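Local coordinates for protein peptide synthetase, module 7 (Actinoplanes teichomyceticus, PDB 4TX3) that belongs to the condensation-domain family and, within module 7 of a nonribosomal peptide synthetase, probably helps recruit cytochrome P450 enzymes to the teicoplanin precursor peptide, at residues L70-P75 with V81-H86; I205-N210 with V331-Q336; G245-L250 with L403-N408. All coordinates share one frame; numbering follows the deposited sequence.

Contact 1 of 3, residues L70-P75 with V81-H86; sequences LRTTFP and VHQHIH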
loop_
_atom_site.group_PDB
_atom_site.type_symbol
_atom_site.label_atom_id
_atom_site.label_comp_id
_atom_site.label_asym_id
_atom_site.label_seq_id
_atom_site.Cartn_x
_atom_site.Cartn_y
_atom_site.Cartn_z
ATOM N N LEU B 70 -18.647 -10.481 7.199
ATOM C CA LEU B 70 -18.643 -10.275 8.653
ATOM C C LEU B 70 -20.039 -10.309 9.315
ATOM O O LEU B 70 -20.154 -10.301 10.549
ATOM C CB LEU B 70 -17.987 -8.944 8.990
ATOM C CG LEU B 70 -16.513 -8.754 8.661
ATOM C CD1 LEU B 70 -16.060 -7.400 9.184
ATOM C CD2 LEU B 70 -15.703 -9.879 9.261
ATOM N N ARG B 71 -21.098 -10.299 8.510
ATOM C CA ARG B 71 -22.445 -10.512 9.032
ATOM C C ARG B 71 -23.045 -11.740 8.345
ATOM O O ARG B 71 -24.233 -11.804 8.051
ATOM C CB ARG B 71 -23.331 -9.271 8.847
ATOM C CG ARG B 71 -23.151 -8.540 7.526
ATOM C CD ARG B 71 -23.896 -7.205 7.527
ATOM N NE ARG B 71 -23.510 -6.334 6.421
ATOM C CZ ARG B 71 -24.099 -6.344 5.225
ATOM N NH1 ARG B 71 -25.103 -7.184 4.982
ATOM N NH2 ARG B 71 -23.684 -5.516 4.270
ATOM N N THR B 72 -22.190 -12.711 8.077
ATOM C CA THR B 72 -22.625 -13.960 7.496
ATOM C C THR B 72 -22.545 -15.091 8.524
ATOM O O THR B 72 -21.562 -15.196 9.256
ATOM C CB THR B 72 -21.772 -14.319 6.276
ATOM O OG1 THR B 72 -21.790 -13.228 5.349
ATOM C CG2 THR B 72 -22.309 -15.557 5.598
ATOM N N THR B 73 -23.585 -15.919 8.585
ATOM C CA THR B 73 -23.531 -17.166 9.330
ATOM C C THR B 73 -23.560 -18.287 8.332
ATOM O O THR B 73 -23.832 -18.045 7.157
ATOM C CB THR B 73 -24.703 -17.332 10.316
ATOM O OG1 THR B 73 -25.943 -17.053 9.641
ATOM C CG2 THR B 73 -24.526 -16.415 11.519
ATOM N N PHE B 74 -23.309 -19.512 8.800
ATOM C CA PHE B 74 -23.199 -20.661 7.901
ATOM C C PHE B 74 -24.090 -21.832 8.360
ATOM O O PHE B 74 -23.601 -22.891 8.785
ATOM C CB PHE B 74 -21.727 -21.092 7.790
ATOM C CG PHE B 74 -20.801 -19.988 7.311
ATOM C CD1 PHE B 74 -20.364 -18.996 8.177
ATOM C CD2 PHE B 74 -20.381 -19.940 5.986
ATOM C CE1 PHE B 74 -19.540 -17.973 7.734
ATOM C CE2 PHE B 74 -19.548 -18.920 5.532
ATOM C CZ PHE B 74 -19.124 -17.932 6.411
ATOM N N PRO B 75 -25.414 -21.645 8.275
ATOM C CA PRO B 75 -26.345 -22.684 8.721
ATOM C C PRO B 75 -26.431 -23.860 7.766
ATOM O O PRO B 75 -26.067 -23.735 6.592
ATOM C CB PRO B 75 -27.686 -21.942 8.770
ATOM C CG PRO B 75 -27.557 -20.882 7.711
ATOM C CD PRO B 75 -26.113 -20.453 7.755
ATOM N N VAL B 81 -25.068 -26.525 3.703
ATOM C CA VAL B 81 -24.439 -25.288 4.162
ATOM C C VAL B 81 -24.509 -24.201 3.088
ATOM O O VAL B 81 -24.150 -24.425 1.928
ATOM C CB VAL B 81 -22.960 -25.454 4.525
ATOM C CG1 VAL B 81 -22.587 -24.453 5.617
ATOM C CG2 VAL B 81 -22.659 -26.844 4.952
ATOM N N HIS B 82 -24.955 -23.021 3.480
ATOM C CA HIS B 82 -24.922 -21.893 2.580
ATOM C C HIS B 82 -24.485 -20.668 3.385
ATOM O O HIS B 82 -24.482 -20.692 4.610
ATOM C CB HIS B 82 -26.287 -21.687 1.931
ATOM C CG HIS B 82 -27.391 -21.512 2.922
ATOM N ND1 HIS B 82 -27.882 -22.555 3.678
ATOM C CD2 HIS B 82 -28.062 -20.405 3.323
ATOM C CE1 HIS B 82 -28.824 -22.100 4.491
ATOM N NE2 HIS B 82 -28.953 -20.798 4.290
ATOM N N GLN B 83 -24.083 -19.611 2.699
ATOM C CA GLN B 83 -23.793 -18.364 3.383
ATOM C C GLN B 83 -25.095 -17.595 3.607
ATOM O O GLN B 83 -25.731 -17.150 2.656
ATOM C CB GLN B 83 -22.794 -17.525 2.584
ATOM C CG GLN B 83 -21.516 -18.262 2.265
ATOM C CD GLN B 83 -20.394 -17.341 1.827
ATOM O OE1 GLN B 83 -20.042 -16.397 2.529
ATOM N NE2 GLN B 83 -19.835 -17.605 0.642
ATOM N N HIS B 84 -25.501 -17.471 4.864
ATOM C CA HIS B 84 -26.638 -16.632 5.206
ATOM C C HIS B 84 -26.200 -15.203 5.591
ATOM O O HIS B 84 -25.656 -14.960 6.677
ATOM C CB HIS B 84 -27.453 -17.244 6.343
ATOM C CG HIS B 84 -28.738 -16.519 6.599
ATOM N ND1 HIS B 84 -29.960 -17.155 6.625
ATOM C CD2 HIS B 84 -28.996 -15.204 6.806
ATOM C CE1 HIS B 84 -30.911 -16.267 6.851
ATOM N NE2 HIS B 84 -30.353 -15.076 6.962
ATOM N N ILE B 85 -26.481 -14.259 4.705
ATOM C CA ILE B 85 -26.037 -12.888 4.878
ATOM C C ILE B 85 -27.085 -12.063 5.616
ATOM O O ILE B 85 -28.147 -11.785 5.091
ATOM C CB ILE B 85 -25.719 -12.272 3.503
ATOM C CG1 ILE B 85 -24.610 -13.094 2.824
ATOM C CG2 ILE B 85 -25.344 -10.807 3.628
ATOM C CD1 ILE B 85 -24.438 -12.797 1.333
ATOM N N HIS B 86 -26.783 -11.686 6.848
ATOM C CA HIS B 86 -27.674 -10.841 7.631
ATOM C C HIS B 86 -27.523 -9.368 7.237
ATOM O O HIS B 86 -26.467 -8.959 6.751
ATOM C CB HIS B 86 -27.396 -11.032 9.127
ATOM C CG HIS B 86 -27.522 -12.453 9.588
ATOM N ND1 HIS B 86 -28.669 -12.948 10.175
ATOM C CD2 HIS B 86 -26.652 -13.493 9.529
ATOM C CE1 HIS B 86 -28.497 -14.227 10.466
ATOM N NE2 HIS B 86 -27.282 -14.584 10.087
HETATM O O HOH W 1 -20.645 -13.644 2.744
#
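Thr73 OG1 and His86 NE2 form a 2.8 Å hydrogen bond. Thr73 OG1 sits between its backbone N and carbonyl carbon (chi1 49°), which turns the hydroxyl to the His86 ring; that ring crosses the threonine side chain at about a right angle and meets it at an edge. The histidine backbone is held as well: His86 N donates to Arg71 O at 2.8 Å, and His86 O receives Arg71 NH1 at 2.9 Å. The oxygen lies 4° out of the guanidinium plane, so NH1 is used edge-on. Arginine suits the position because its other nitrogens reach Ala64 O and Ala65 O of helix 53-66. Thr73 and His84 exchange two backbone hydrogen bonds. Thr72 and Ile85 pair beside them without such bonds, on the same side as a water bridging Thr72 OG1 and Gln83 OE1; Thr72 OG1 also hydrogen-bonds to Glu68 O. Gln83 CG lies 3.9 Å from Phe74 CE2, its amide nearly parallel to the ring, while its NE2 is taken by Pro18 O. Toward the turn, Pro75 lies over one face of the His82 ring, CG to CE1 3.7 Å, and the weak bond from His82 N to Pro75 O ends the pairing. The result is a short antiparallel beta hairpin, joined through residues 76-80.

Contact 2 of 3, residues I205-N210 with V331-Q336; sequences ITFWRN and VREARQ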
loop_
_atom_site.group_PDB
_atom_site.type_symbol
_atom_site.label_atom_id
_atom_site.label_comp_id
_atom_site.label_asym_id
_atom_site.label_seq_id
_atom_site.Cartn_x
_atom_site.Cartn_y
_atom_site.Cartn_z
ATOM N N ILE B 205 -7.220 -29.738 -13.208
ATOM C CA ILE B 205 -7.398 -30.966 -12.432
ATOM C C ILE B 205 -6.418 -32.022 -12.933
ATOM O O ILE B 205 -5.835 -32.765 -12.155
ATOM C CB ILE B 205 -8.855 -31.482 -12.511
ATOM C CG1 ILE B 205 -9.739 -30.714 -11.528
ATOM C CG2 ILE B 205 -8.938 -32.971 -12.230
ATOM C CD1 ILE B 205 -11.221 -30.884 -11.785
ATOM N N THR B 206 -6.224 -32.060 -14.240
ATOM C CA THR B 206 -5.307 -33.002 -14.853
ATOM C C THR B 206 -3.875 -32.720 -14.425
ATOM O O THR B 206 -3.119 -33.644 -14.092
ATOM C CB THR B 206 -5.432 -32.950 -16.383
ATOM O OG1 THR B 206 -6.720 -33.455 -16.750
ATOM C CG2 THR B 206 -4.336 -33.756 -17.071
ATOM N N PHE B 207 -3.511 -31.441 -14.411
ATOM C CA PHE B 207 -2.191 -31.057 -13.935
ATOM C C PHE B 207 -1.884 -31.565 -12.525
ATOM O O PHE B 207 -0.825 -32.139 -12.290
ATOM C CB PHE B 207 -2.003 -29.541 -13.936
ATOM C CG PHE B 207 -0.721 -29.126 -13.286
ATOM C CD1 PHE B 207 0.461 -29.181 -13.990
ATOM C CD2 PHE B 207 -0.689 -28.747 -11.950
ATOM C CE1 PHE B 207 1.650 -28.850 -13.385
ATOM C CE2 PHE B 207 0.502 -28.410 -11.344
ATOM C CZ PHE B 207 1.672 -28.458 -12.060
ATOM N N TRP B 208 -2.787 -31.340 -11.583
ATOM C CA TRP B 208 -2.475 -31.652 -10.200
ATOM C C TRP B 208 -2.512 -33.143 -9.918
ATOM O O TRP B 208 -1.687 -33.639 -9.138
ATOM C CB TRP B 208 -3.419 -30.904 -9.241
ATOM C CG TRP B 208 -3.065 -29.454 -9.158
ATOM C CD1 TRP B 208 -3.747 -28.408 -9.709
ATOM C CD2 TRP B 208 -1.904 -28.891 -8.535
ATOM N NE1 TRP B 208 -3.093 -27.226 -9.452
ATOM C CE2 TRP B 208 -1.963 -27.493 -8.731
ATOM C CE3 TRP B 208 -0.832 -29.431 -7.822
ATOM C CZ2 TRP B 208 -0.986 -26.627 -8.242
ATOM C CZ3 TRP B 208 0.145 -28.567 -7.337
ATOM C CH2 TRP B 208 0.059 -27.183 -7.548
ATOM N N ARG B 209 -3.456 -33.858 -10.525
ATOM C CA ARG B 209 -3.522 -35.308 -10.349
ATOM C C ARG B 209 -2.220 -35.914 -10.845
ATOM O O ARG B 209 -1.710 -36.870 -10.261
ATOM C CB ARG B 209 -4.711 -35.925 -11.102
ATOM C CG ARG B 209 -6.078 -35.650 -10.492
ATOM C CD ARG B 209 -7.203 -36.115 -11.425
ATOM N NE ARG B 209 -6.998 -37.504 -11.832
ATOM C CZ ARG B 209 -7.526 -38.554 -11.206
ATOM N NH1 ARG B 209 -8.318 -38.376 -10.153
ATOM N NH2 ARG B 209 -7.274 -39.783 -11.640
ATOM N N ASN B 210 -1.685 -35.330 -11.920
ATOM C CA ASN B 210 -0.431 -35.772 -12.513
ATOM C C ASN B 210 0.781 -35.353 -11.676
ATOM O O ASN B 210 1.617 -36.189 -11.326
ATOM C CB ASN B 210 -0.295 -35.233 -13.944
ATOM C CG ASN B 210 -1.214 -35.958 -14.948
ATOM O OD1 ASN B 210 -1.678 -37.069 -14.692
ATOM N ND2 ASN B 210 -1.453 -35.329 -16.103
ATOM N N VAL B 331 7.766 -24.812 -9.755
ATOM C CA VAL B 331 6.942 -23.688 -9.337
ATOM C C VAL B 331 6.362 -22.962 -10.545
ATOM O O VAL B 331 5.157 -22.709 -10.602
ATOM C CB VAL B 331 7.735 -22.690 -8.466
ATOM C CG1 VAL B 331 6.930 -21.424 -8.218
ATOM C CG2 VAL B 331 8.128 -23.333 -7.156
ATOM N N ARG B 332 7.230 -22.638 -11.502
ATOM C CA ARG B 332 6.852 -21.993 -12.761
ATOM C C ARG B 332 5.699 -22.724 -13.486
ATOM O O ARG B 332 4.772 -22.088 -13.985
ATOM C CB ARG B 332 8.095 -21.886 -13.657
ATOM C CG ARG B 332 7.884 -21.963 -15.161
ATOM C CD ARG B 332 9.112 -21.391 -15.867
ATOM N NE ARG B 332 9.450 -20.070 -15.330
ATOM C CZ ARG B 332 10.661 -19.508 -15.364
ATOM N NH1 ARG B 332 11.686 -20.153 -15.912
ATOM N NH2 ARG B 332 10.848 -18.294 -14.844
ATOM N N GLU B 333 5.729 -24.053 -13.500
ATOM C CA GLU B 333 4.641 -24.832 -14.087
ATOM C C GLU B 333 3.367 -24.828 -13.213
ATOM O O GLU B 333 2.258 -24.610 -13.714
ATOM C CB GLU B 333 5.113 -26.271 -14.333
ATOM C CG GLU B 333 4.392 -26.999 -15.460
ATOM C CD GLU B 333 4.716 -28.500 -15.502
ATOM O OE1 GLU B 333 5.490 -28.974 -14.632
ATOM O OE2 GLU B 333 4.190 -29.199 -16.402
ATOM N N ALA B 334 3.519 -25.069 -11.913
ATOM C CA ALA B 334 2.360 -25.135 -11.018
ATOM C C ALA B 334 1.659 -23.784 -10.903
ATOM O O ALA B 334 0.437 -23.731 -10.830
ATOM C CB ALA B 334 2.777 -25.632 -9.641
ATOM N N ARG B 335 2.456 -22.711 -10.893
ATOM C CA ARG B 335 2.008 -21.306 -10.861
ATOM C C ARG B 335 0.831 -21.006 -11.779
ATOM O O ARG B 335 0.028 -20.126 -11.512
ATOM C CB ARG B 335 3.170 -20.389 -11.263
ATOM C CG ARG B 335 3.234 -19.070 -10.548
ATOM C CD ARG B 335 4.108 -19.162 -9.301
ATOM N NE ARG B 335 3.940 -18.013 -8.407
ATOM C CZ ARG B 335 4.465 -17.940 -7.189
ATOM N NH1 ARG B 335 5.194 -18.940 -6.713
ATOM N NH2 ARG B 335 4.259 -16.864 -6.439
ATOM N N GLN B 336 0.743 -21.742 -12.875
ATOM C CA GLN B 336 -0.240 -21.454 -13.896
ATOM C C GLN B 336 -1.568 -22.166 -13.677
ATOM O O GLN B 336 -2.525 -21.931 -14.410
ATOM C CB GLN B 336 0.334 -21.832 -15.254
ATOM C CG GLN B 336 1.500 -20.962 -15.668
ATOM C CD GLN B 336 2.171 -21.470 -16.914
ATOM O OE1 GLN B 336 2.184 -22.679 -17.178
ATOM N NE2 GLN B 336 2.719 -20.551 -17.709
#
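Helices 200-211 and 320-334 approach through one turn each, the CA atoms of Phe207 and Ala334 standing 8.0 Å apart, with no hydrogen bond between segments 205-210 and 331-336. Phe207 bridges the gap. Its CG is anti to the backbone N (chi1 173°), which sends the ring outward until CZ is 3.5 Å from Ala334 CA. Alanine suits this place because its single methyl lets the aromatic ring come right up to the helix backbone. The same methyl also receives the indole of Trp208, whose CH2 lies 3.8 Å from Ala334 CB. The helices thus pack by large aromatics on one against a small residue on the other, within the acyltransferase-like fold of the condensation-domain family; Phe308 and Pro309 of strand 306-313 line the same junction. Phe207 CE2 sits 3.6 Å above the centre of the Trp208 ring, bracing the two aromatics against each other. Trp208 NE1 bonds to His337 O, just past the second segment, which fixes the indole, and the His337 ring stacks on Phe207. On the outer side, the carboxylate of Glu333 stands at the edge of the phenyl ring, CD to Phe207 CE1 3.7 Å, with the two planes 76° apart. Its extended chain adds aliphatic contact through CG.

Contact 3 of 3, residues G245-L250 with L403-N408; sequences GPHARL and LTERRN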
loop_
_atom_site.group_PDB
_atom_site.type_symbol
_atom_site.label_atom_id
_atom_site.label_comp_id
_atom_site.label_asym_id
_atom_site.label_seq_id
_atom_site.Cartn_x
_atom_site.Cartn_y
_atom_site.Cartn_z
ATOM N N GLY B 245 25.523 -10.925 5.569
ATOM C CA GLY B 245 26.490 -11.425 4.604
ATOM C C GLY B 245 26.045 -12.674 3.847
ATOM O O GLY B 245 25.979 -12.656 2.616
ATOM N N PRO B 246 25.753 -13.768 4.574
ATOM C CA PRO B 246 25.202 -14.974 3.953
ATOM C C PRO B 246 23.915 -14.683 3.182
ATOM O O PRO B 246 23.730 -15.201 2.077
ATOM C CB PRO B 246 24.916 -15.886 5.143
ATOM C CG PRO B 246 25.795 -15.410 6.211
ATOM C CD PRO B 246 25.918 -13.932 6.026
ATOM N N HIS B 247 23.040 -13.864 3.759
ATOM C CA HIS B 247 21.829 -13.448 3.072
ATOM C C HIS B 247 22.175 -12.845 1.696
ATOM O O HIS B 247 21.534 -13.161 0.695
ATOM C CB HIS B 247 21.044 -12.457 3.934
ATOM C CG HIS B 247 19.755 -11.990 3.319
ATOM N ND1 HIS B 247 18.979 -11.005 3.882
ATOM C CD2 HIS B 247 19.110 -12.379 2.190
ATOM C CE1 HIS B 247 17.908 -10.805 3.132
ATOM N NE2 HIS B 247 17.967 -11.620 2.100
ATOM N N ALA B 248 23.216 -12.023 1.638
ATOM C CA ALA B 248 23.580 -11.353 0.394
ATOM C C ALA B 248 24.297 -12.286 -0.587
ATOM O O ALA B 248 24.099 -12.190 -1.802
ATOM C CB ALA B 248 24.437 -10.113 0.694
ATOM N N ARG B 249 25.126 -13.190 -0.071
ATOM C CA ARG B 249 25.768 -14.201 -0.925
ATOM C C ARG B 249 24.751 -15.135 -1.584
ATOM O O ARG B 249 24.928 -15.535 -2.735
ATOM C CB ARG B 249 26.774 -15.039 -0.127
ATOM C CG ARG B 249 28.164 -14.440 -0.078
ATOM C CD ARG B 249 29.028 -14.976 -1.200
ATOM N NE ARG B 249 30.043 -15.913 -0.723
ATOM C CZ ARG B 249 30.662 -16.796 -1.502
ATOM N NH1 ARG B 249 30.349 -16.879 -2.793
ATOM N NH2 ARG B 249 31.574 -17.613 -0.983
ATOM N N LEU B 250 23.708 -15.498 -0.838
ATOM C CA LEU B 250 22.617 -16.302 -1.372
ATOM C C LEU B 250 21.927 -15.599 -2.527
ATOM O O LEU B 250 21.533 -16.225 -3.500
ATOM C CB LEU B 250 21.591 -16.603 -0.293
ATOM C CG LEU B 250 21.518 -18.020 0.258
ATOM C CD1 LEU B 250 20.293 -18.097 1.130
ATOM C CD2 LEU B 250 21.461 -19.045 -0.861
ATOM N N LEU B 403 9.672 -16.555 7.427
ATOM C CA LEU B 403 10.907 -15.799 7.285
ATOM C C LEU B 403 10.661 -14.469 6.607
ATOM O O LEU B 403 9.919 -14.402 5.615
ATOM C CB LEU B 403 11.947 -16.582 6.474
ATOM C CG LEU B 403 12.276 -18.036 6.824
ATOM C CD1 LEU B 403 13.506 -18.443 6.049
ATOM C CD2 LEU B 403 12.489 -18.228 8.307
ATOM N N THR B 404 11.307 -13.425 7.129
ATOM C CA THR B 404 11.235 -12.078 6.569
ATOM C C THR B 404 12.598 -11.586 6.092
ATOM O O THR B 404 13.541 -11.536 6.873
ATOM C CB THR B 404 10.704 -11.069 7.597
ATOM O OG1 THR B 404 9.389 -11.450 8.001
ATOM C CG2 THR B 404 10.666 -9.653 7.008
ATOM N N GLU B 405 12.688 -11.214 4.816
ATOM C CA GLU B 405 13.877 -10.557 4.272
ATOM C C GLU B 405 13.964 -9.107 4.729
ATOM O O GLU B 405 13.072 -8.319 4.424
ATOM C CB GLU B 405 13.866 -10.588 2.737
ATOM C CG GLU B 405 14.091 -11.949 2.074
ATOM C CD GLU B 405 14.449 -11.810 0.591
ATOM O OE1 GLU B 405 13.531 -11.571 -0.229
ATOM O OE2 GLU B 405 15.656 -11.915 0.245
ATOM N N ARG B 406 15.028 -8.755 5.454
ATOM C CA ARG B 406 15.320 -7.355 5.775
ATOM C C ARG B 406 16.085 -6.711 4.628
ATOM O O ARG B 406 16.840 -7.382 3.927
ATOM C CB ARG B 406 16.155 -7.220 7.054
ATOM C CG ARG B 406 15.482 -7.667 8.334
ATOM C CD ARG B 406 14.223 -6.902 8.546
ATOM N NE ARG B 406 13.556 -7.291 9.776
ATOM C CZ ARG B 406 12.324 -6.909 10.093
ATOM N NH1 ARG B 406 11.638 -6.132 9.257
ATOM N NH2 ARG B 406 11.776 -7.313 11.233
ATOM N N ARG B 407 15.905 -5.406 4.451
ATOM C CA ARG B 407 16.708 -4.654 3.485
ATOM C C ARG B 407 17.172 -3.316 4.044
ATOM O O ARG B 407 16.504 -2.709 4.891
ATOM C CB ARG B 407 15.928 -4.437 2.191
ATOM C CG ARG B 407 15.666 -5.733 1.469
ATOM C CD ARG B 407 14.796 -5.548 0.256
ATOM N NE ARG B 407 14.614 -6.821 -0.419
ATOM C CZ ARG B 407 15.565 -7.422 -1.122
ATOM N NH1 ARG B 407 16.767 -6.857 -1.237
ATOM N NH2 ARG B 407 15.317 -8.585 -1.710
ATOM N N ASN B 408 18.328 -2.861 3.573
ATOM C CA ASN B 408 18.844 -1.585 4.023
ATOM C C ASN B 408 18.243 -0.474 3.168
ATOM O O ASN B 408 17.276 -0.705 2.437
ATOM C CB ASN B 408 20.387 -1.566 4.006
ATOM C CG ASN B 408 20.995 -1.742 2.603
ATOM O OD1 ASN B 408 20.398 -1.397 1.585
ATOM N ND2 ASN B 408 22.210 -2.260 2.564
#
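A single buried histidine–carboxylate hydrogen bond carries almost all of this contact: His247 NE2 donates to Glu405 OE2 over 3.0 Å, and the oxygen is met on its anti side, facing away from its partner OE1. The bond is nearly straight, 167° at the hydrogen, and OE2 lies close to the imidazole plane, so the ring uses its N-H edge-on. The acceptor end is less regular, since the nitrogen stands 17° out of the carboxylate plane and the two flat groups are turned 47° from each other. Histidine suits the site because it can offer polar atoms on two sides: ND1 makes a weak hydrogen bond with Gly415 N, consistent with a proton on NE2 alone. Its CG lies opposite the backbone N about CA–CB, which carries the ring straight off helix 244-255. That helix follows strand 235-242, the outermost strand of a mixed four-stranded sheet in this condensation-family fold. The imidazole extends past the adjacent strand 413-423, touching Ile416, and reaches strand 399-407, so one side chain spans the packing between helix and sheet. The glutamate extends beyond CG to bring its carboxylate to meet the ring, and Met261 of helix 261-278 touches both residues. The second oxygen is less simply placed. Glu405 OE1 has a long ion pair with Arg407 NH2, at 3.8 Å, and the like-charged Glu369 OE1 is also close. Arg407 NE in turn forms a salt bridge with Glu369, so Arg407, paired with both carboxylates, probably offsets their repulsion. Between Glu405 and Arg407 in the strand, Arg406 approaches the histidine through its backbone, O to His247 CE1 3.7 Å, whereas its guanidinium leads away to a salt bridge with Glu417.

In the fold
Contacts 1 and 3 lie on opposite sides of the chain's centre, 44 Å apart between their own centres, with nearest atoms about 25 Å from each other. Contact 2 is closer to both: its centre is 33 Å from that of contact 1 and 30 Å from that of contact 3. Contact 1 closes within a short local loop before the others begin. Contacts 2 and 3 interlock along the chain, in the order 205-210, 245-250, 331-336 and 403-408, yet about 12 Å still separates their nearest atoms. All three belong to the same condensation-family region, and none of their segments touches the other protein chain of the assembly.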